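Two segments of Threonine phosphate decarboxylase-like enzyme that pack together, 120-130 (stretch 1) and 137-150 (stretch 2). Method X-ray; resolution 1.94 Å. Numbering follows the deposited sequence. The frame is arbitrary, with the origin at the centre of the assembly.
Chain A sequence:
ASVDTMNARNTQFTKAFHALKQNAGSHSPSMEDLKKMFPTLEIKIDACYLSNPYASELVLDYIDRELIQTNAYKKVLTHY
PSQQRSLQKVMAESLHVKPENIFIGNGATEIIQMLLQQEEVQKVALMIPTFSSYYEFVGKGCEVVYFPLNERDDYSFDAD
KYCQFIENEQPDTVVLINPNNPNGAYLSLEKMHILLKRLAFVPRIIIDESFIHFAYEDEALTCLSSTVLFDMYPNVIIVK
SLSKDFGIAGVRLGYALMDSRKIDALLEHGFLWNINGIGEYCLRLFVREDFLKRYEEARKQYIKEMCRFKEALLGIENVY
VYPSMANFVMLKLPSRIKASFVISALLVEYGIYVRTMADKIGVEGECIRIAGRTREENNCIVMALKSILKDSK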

# COMPACT_ATOMS: atom_id res chain seq x y z
N GLU A 120 -14.10 1.60 -19.40
CA GLU A 120 -14.46 2.76 -20.26
C GLU A 120 -13.27 3.28 -21.03
O GLU A 120 -13.44 3.95 -22.03
CB GLU A 120 -15.01 3.96 -19.48
CG GLU A 120 -15.91 3.64 -18.32
CD GLU A 120 -15.09 3.35 -17.08
OE1 GLU A 120 -14.43 4.31 -16.56
OE2 GLU A 120 -15.11 2.15 -16.67
N VAL A 121 -12.05 3.03 -20.53
CA VAL A 121 -10.85 3.56 -21.13
C VAL A 121 -10.46 2.70 -22.36
O VAL A 121 -9.90 1.64 -22.22
CB VAL A 121 -9.69 3.61 -20.10
CG1 VAL A 121 -8.43 4.24 -20.74
CG2 VAL A 121 -10.12 4.33 -18.87
N GLN A 122 -10.75 3.20 -23.55
CA GLN A 122 -10.52 2.47 -24.80
C GLN A 122 -9.60 3.17 -25.81
O GLN A 122 -9.09 2.54 -26.73
CB GLN A 122 -11.87 2.24 -25.49
CG GLN A 122 -12.78 1.30 -24.74
CD GLN A 122 -12.17 -0.09 -24.59
OE1 GLN A 122 -12.26 -0.71 -23.51
NE2 GLN A 122 -11.55 -0.61 -25.66
N LYS A 123 -9.39 4.46 -25.66
CA LYS A 123 -8.31 5.10 -26.39
C LYS A 123 -7.77 6.15 -25.47
O LYS A 123 -8.54 6.96 -24.98
CB LYS A 123 -8.81 5.71 -27.65
CG LYS A 123 -7.79 6.30 -28.55
CD LYS A 123 -8.42 6.59 -29.92
CE LYS A 123 -7.34 6.95 -30.91
NZ LYS A 123 -7.87 7.37 -32.24
N VAL A 124 -6.45 6.16 -25.28
CA VAL A 124 -5.76 7.13 -24.38
C VAL A 124 -4.61 7.83 -25.13
O VAL A 124 -3.90 7.20 -25.95
CB VAL A 124 -5.27 6.42 -23.12
CG1 VAL A 124 -4.32 5.31 -23.45
CG2 VAL A 124 -4.71 7.43 -22.09
N ALA A 125 -4.53 9.13 -24.95
CA ALA A 125 -3.45 9.96 -25.49
C ALA A 125 -2.44 10.26 -24.37
O ALA A 125 -2.83 10.81 -23.30
CB ALA A 125 -3.95 11.23 -26.13
N LEU A 126 -1.20 9.84 -24.61
CA LEU A 126 -0.04 10.13 -23.72
C LEU A 126 0.95 11.00 -24.45
O LEU A 126 1.02 10.99 -25.69
CB LEU A 126 0.66 8.86 -23.31
CG LEU A 126 -0.18 7.72 -22.73
CD1 LEU A 126 0.75 6.52 -22.46
CD2 LEU A 126 -0.81 8.18 -21.44
N MET A 127 1.76 11.74 -23.69
CA MET A 127 2.87 12.46 -24.31
C MET A 127 4.13 11.61 -24.22
O MET A 127 4.26 10.76 -23.35
CB MET A 127 3.10 13.82 -23.63
CG MET A 127 1.96 14.84 -23.78
SD MET A 127 2.40 16.24 -22.68
CE MET A 127 2.36 15.53 -20.98
N ILE A 128 5.08 11.93 -25.07
CA ILE A 128 6.38 11.30 -25.07
C ILE A 128 7.44 12.40 -25.25
O ILE A 128 7.29 13.28 -26.11
CB ILE A 128 6.40 10.26 -26.23
CG1 ILE A 128 7.71 9.53 -26.32
CG2 ILE A 128 6.23 10.95 -27.57
CD1 ILE A 128 7.73 8.54 -27.48
N PRO A 129 8.53 12.38 -24.44
CA PRO A 129 8.85 11.46 -23.41
C PRO A 129 8.17 11.68 -22.10
O PRO A 129 7.85 12.79 -21.76
CB PRO A 129 10.34 11.68 -23.22
CG PRO A 129 10.58 13.03 -23.63
CD PRO A 129 9.64 13.27 -24.74
N THR A 130 7.98 10.59 -21.36
CA THR A 130 7.49 10.67 -20.00
C THR A 130 8.24 9.60 -19.24
O THR A 130 8.67 8.59 -19.83
CB THR A 130 5.94 10.37 -19.88
OG1 THR A 130 5.20 10.84 -21.01
CG2 THR A 130 5.46 11.08 -18.82
N PHE A 137 -0.73 -0.53 -18.53
CA PHE A 137 -1.85 -0.62 -17.61
C PHE A 137 -3.23 -0.51 -18.24
O PHE A 137 -4.24 -0.77 -17.57
CB PHE A 137 -1.54 0.33 -16.47
CG PHE A 137 -0.31 -0.11 -15.72
CD1 PHE A 137 -0.40 -1.12 -14.75
CD2 PHE A 137 0.94 0.41 -16.04
CE1 PHE A 137 0.73 -1.55 -14.07
CE2 PHE A 137 2.07 -0.02 -15.36
CZ PHE A 137 1.96 -1.00 -14.37
N VAL A 138 -3.28 -0.21 -19.54
CA VAL A 138 -4.55 -0.11 -20.23
C VAL A 138 -5.03 -1.54 -20.54
O VAL A 138 -4.22 -2.47 -20.60
CB VAL A 138 -4.45 0.72 -21.54
CG1 VAL A 138 -3.84 2.11 -21.28
CG2 VAL A 138 -3.69 -0.01 -22.65
N GLY A 139 -6.34 -1.71 -20.73
CA GLY A 139 -6.92 -3.01 -21.12
C GLY A 139 -6.49 -3.44 -22.49
O GLY A 139 -6.10 -2.62 -23.32
N LYS A 140 -6.57 -4.74 -22.76
CA LYS A 140 -6.04 -5.29 -24.01
C LYS A 140 -6.69 -4.75 -25.29
O LYS A 140 -6.02 -4.61 -26.31
CB LYS A 140 -6.04 -6.82 -23.97
CG LYS A 140 -7.41 -7.48 -23.90
CD LYS A 140 -7.28 -9.00 -23.80
CE LYS A 140 -8.31 -9.67 -24.71
NZ LYS A 140 -8.27 -11.15 -24.65
N GLY A 141 -7.98 -4.44 -25.26
CA GLY A 141 -8.61 -3.74 -26.38
C GLY A 141 -8.14 -2.28 -26.59
O GLY A 141 -8.31 -1.72 -27.67
N CYS A 142 -7.52 -1.67 -25.59
CA CYS A 142 -7.37 -0.21 -25.55
C CYS A 142 -6.25 0.22 -26.47
O CYS A 142 -5.17 -0.35 -26.46
CB CYS A 142 -7.06 0.25 -24.13
SG CYS A 142 -6.90 2.04 -23.91
N GLU A 143 -6.53 1.22 -27.26
CA GLU A 143 -5.51 1.88 -28.06
C GLU A 143 -4.74 2.95 -27.25
O GLU A 143 -5.33 3.61 -26.39
CB GLU A 143 -6.20 2.59 -29.20
CG GLU A 143 -6.98 1.68 -30.13
CD GLU A 143 -7.60 2.44 -31.30
OE1 GLU A 143 -7.10 3.53 -31.65
OE2 GLU A 143 -8.58 1.93 -31.87
N VAL A 144 -3.45 3.11 -27.53
CA VAL A 144 -2.63 4.22 -26.98
C VAL A 144 -2.09 5.05 -28.17
O VAL A 144 -1.59 4.47 -29.11
CB VAL A 144 -1.48 3.67 -26.14
CG1 VAL A 144 -0.69 4.79 -25.47
CG2 VAL A 144 -2.02 2.72 -25.06
N VAL A 145 -2.25 6.35 -28.14
CA VAL A 145 -1.64 7.28 -29.14
C VAL A 145 -0.71 8.26 -28.39
O VAL A 145 -0.93 8.56 -27.20
CB VAL A 145 -2.69 8.04 -29.96
CG1 VAL A 145 -3.41 7.06 -30.91
CG2 VAL A 145 -3.69 8.80 -29.09
N TYR A 146 0.35 8.71 -29.05
CA TYR A 146 1.43 9.46 -28.37
C TYR A 146 1.52 10.78 -29.03
O TYR A 146 1.53 10.82 -30.23
CB TYR A 146 2.79 8.71 -28.49
CG TYR A 146 2.86 7.48 -27.65
CD1 TYR A 146 3.13 7.59 -26.28
CD2 TYR A 146 2.53 6.24 -28.16
CE1 TYR A 146 3.18 6.47 -25.47
CE2 TYR A 146 2.53 5.12 -27.36
CZ TYR A 146 2.89 5.23 -26.01
OH TYR A 146 2.94 4.13 -25.20
N PHE A 147 1.50 11.86 -28.28
CA PHE A 147 1.90 13.19 -28.77
C PHE A 147 3.43 13.40 -28.50
O PHE A 147 3.84 13.31 -27.35
CB PHE A 147 1.09 14.27 -28.04
CG PHE A 147 1.36 15.66 -28.54
CD1 PHE A 147 0.76 16.11 -29.70
CD2 PHE A 147 2.25 16.49 -27.88
CE1 PHE A 147 1.05 17.35 -30.21
CE2 PHE A 147 2.54 17.75 -28.37
CZ PHE A 147 1.93 18.18 -29.54
N PRO A 148 4.26 13.64 -29.55
CA PRO A 148 5.72 13.76 -29.33
C PRO A 148 6.11 15.14 -28.93
O PRO A 148 5.78 16.05 -29.61
CB PRO A 148 6.30 13.43 -30.72
CG PRO A 148 5.22 13.84 -31.67
CD PRO A 148 3.95 13.46 -30.99
N LEU A 149 6.73 15.29 -27.77
CA LEU A 149 7.36 16.57 -27.41
C LEU A 149 8.62 16.68 -28.24
O LEU A 149 9.30 15.69 -28.48
CB LEU A 149 7.77 16.60 -25.94
CG LEU A 149 6.75 16.94 -24.84
CD1 LEU A 149 5.40 17.42 -25.32
CD2 LEU A 149 6.70 15.90 -23.74
N ASN A 150 8.99 17.87 -28.63
CA ASN A 150 10.19 17.95 -29.41
C ASN A 150 11.39 18.56 -28.63
O ASN A 150 11.31 19.67 -28.05
CB ASN A 150 9.82 18.62 -30.71
CG ASN A 150 11.00 19.18 -31.42
OD1 ASN A 150 11.99 18.49 -31.78
ND2 ASN A 150 10.90 20.49 -31.66
O HOH W 1 -8.37 0.15 -20.14

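The two stretches meet as neighbouring parallel β-strands, 123-128 and 143-148. Their axes come within 4.4 Å, and their N-to-C directions differ by 35°, the twist expected of adjacent strands. The register is constant: each residue from Lys123 to Ile128 faces the residue twenty positions later, with CA-CA separations running from 4.6 Å between Lys123 CA and Glu143 CA to 5.0 Å between Ile128 CA and Pro148 CA.

Seven backbone hydrogen bonds fix this register, and they alternate in direction as a parallel ladder requires. Glu143 N donates to Gln122 O (2.9 Å), Val145 N to Val124 O (2.9 Å), Phe147 N to Leu126 O (2.8 Å) and Leu149 N to Ile128 O (2.7 Å). In the reverse sense, Val124 N donates to Glu143 O (3.0 Å), Leu126 N to Val145 O (2.9 Å) and Ile128 N to Phe147 O (2.9 Å). The N-H...O angles lie between 149° and 171°, so none of the seven is strongly bent. Pro148 lacks an amide hydrogen, yet it costs the ladder nothing, because the donors of its strand are Glu143, Val145, Phe147 and, just past the strand, Leu149. Most of the same carbonyls also receive CA-H...O contacts; the shortest places Tyr146 CA 3.1 Å from Leu126 O.

Ahead of the second strand, a type I turn from Gly139 to Cys142 is closed by Cys142 N donating to Gly139 O at 2.8 Å. A water bridges this turn and the first stretch: it accepts from Gly139 N (2.8 Å) and lies 3.0 Å from Val121 O, in position to donate to it.

Side chains alternate between the two faces of the sheet. On the face carrying Val124, Leu126 and Ile128, the contacts are largely apolar. Val124 CG1 lies 3.8 Å from Val144 CG2, 3.9 Å from Val138 CG1 and 4.2 Å from Cys142 SG, so one methyl group touches both the strand and the segment leading into it. Leu126 CD1 similarly serves two partners, at 3.8 Å from Val144 CG1 and 3.9 Å from Tyr146 CE1. Farther along, Ile128 CG2 packs 4.0 Å from Pro148 CB and 4.2 Å from Tyr146 CB.

The other face bears Lys123, Ala125 and Met127 beside their register partners Glu143, Val145 and Phe147. The extended Lys123 side chain, t at all four chi angles, forms a long salt bridge, NZ to Glu143 OE1 at 4.0 Å, while its CE lies 3.9 Å from Val145 CG1. The small Ala125 still reaches its partner, with CB 3.8 Å from Val145 CG2. Met127 and Phe147 meet near their bases, Met127 CG to Phe147 CB at 4.4 Å, and their ends lead away from the opposing stretch.

Beyond the strands, Leu149 extends the apolar contact: its CD1 is 4.2 Å from Met127 SD, and its CB is 4.0 Å from CD of Pro129, which follows a cis peptide bond. Together the stretches bury 902 Å², both sides summed.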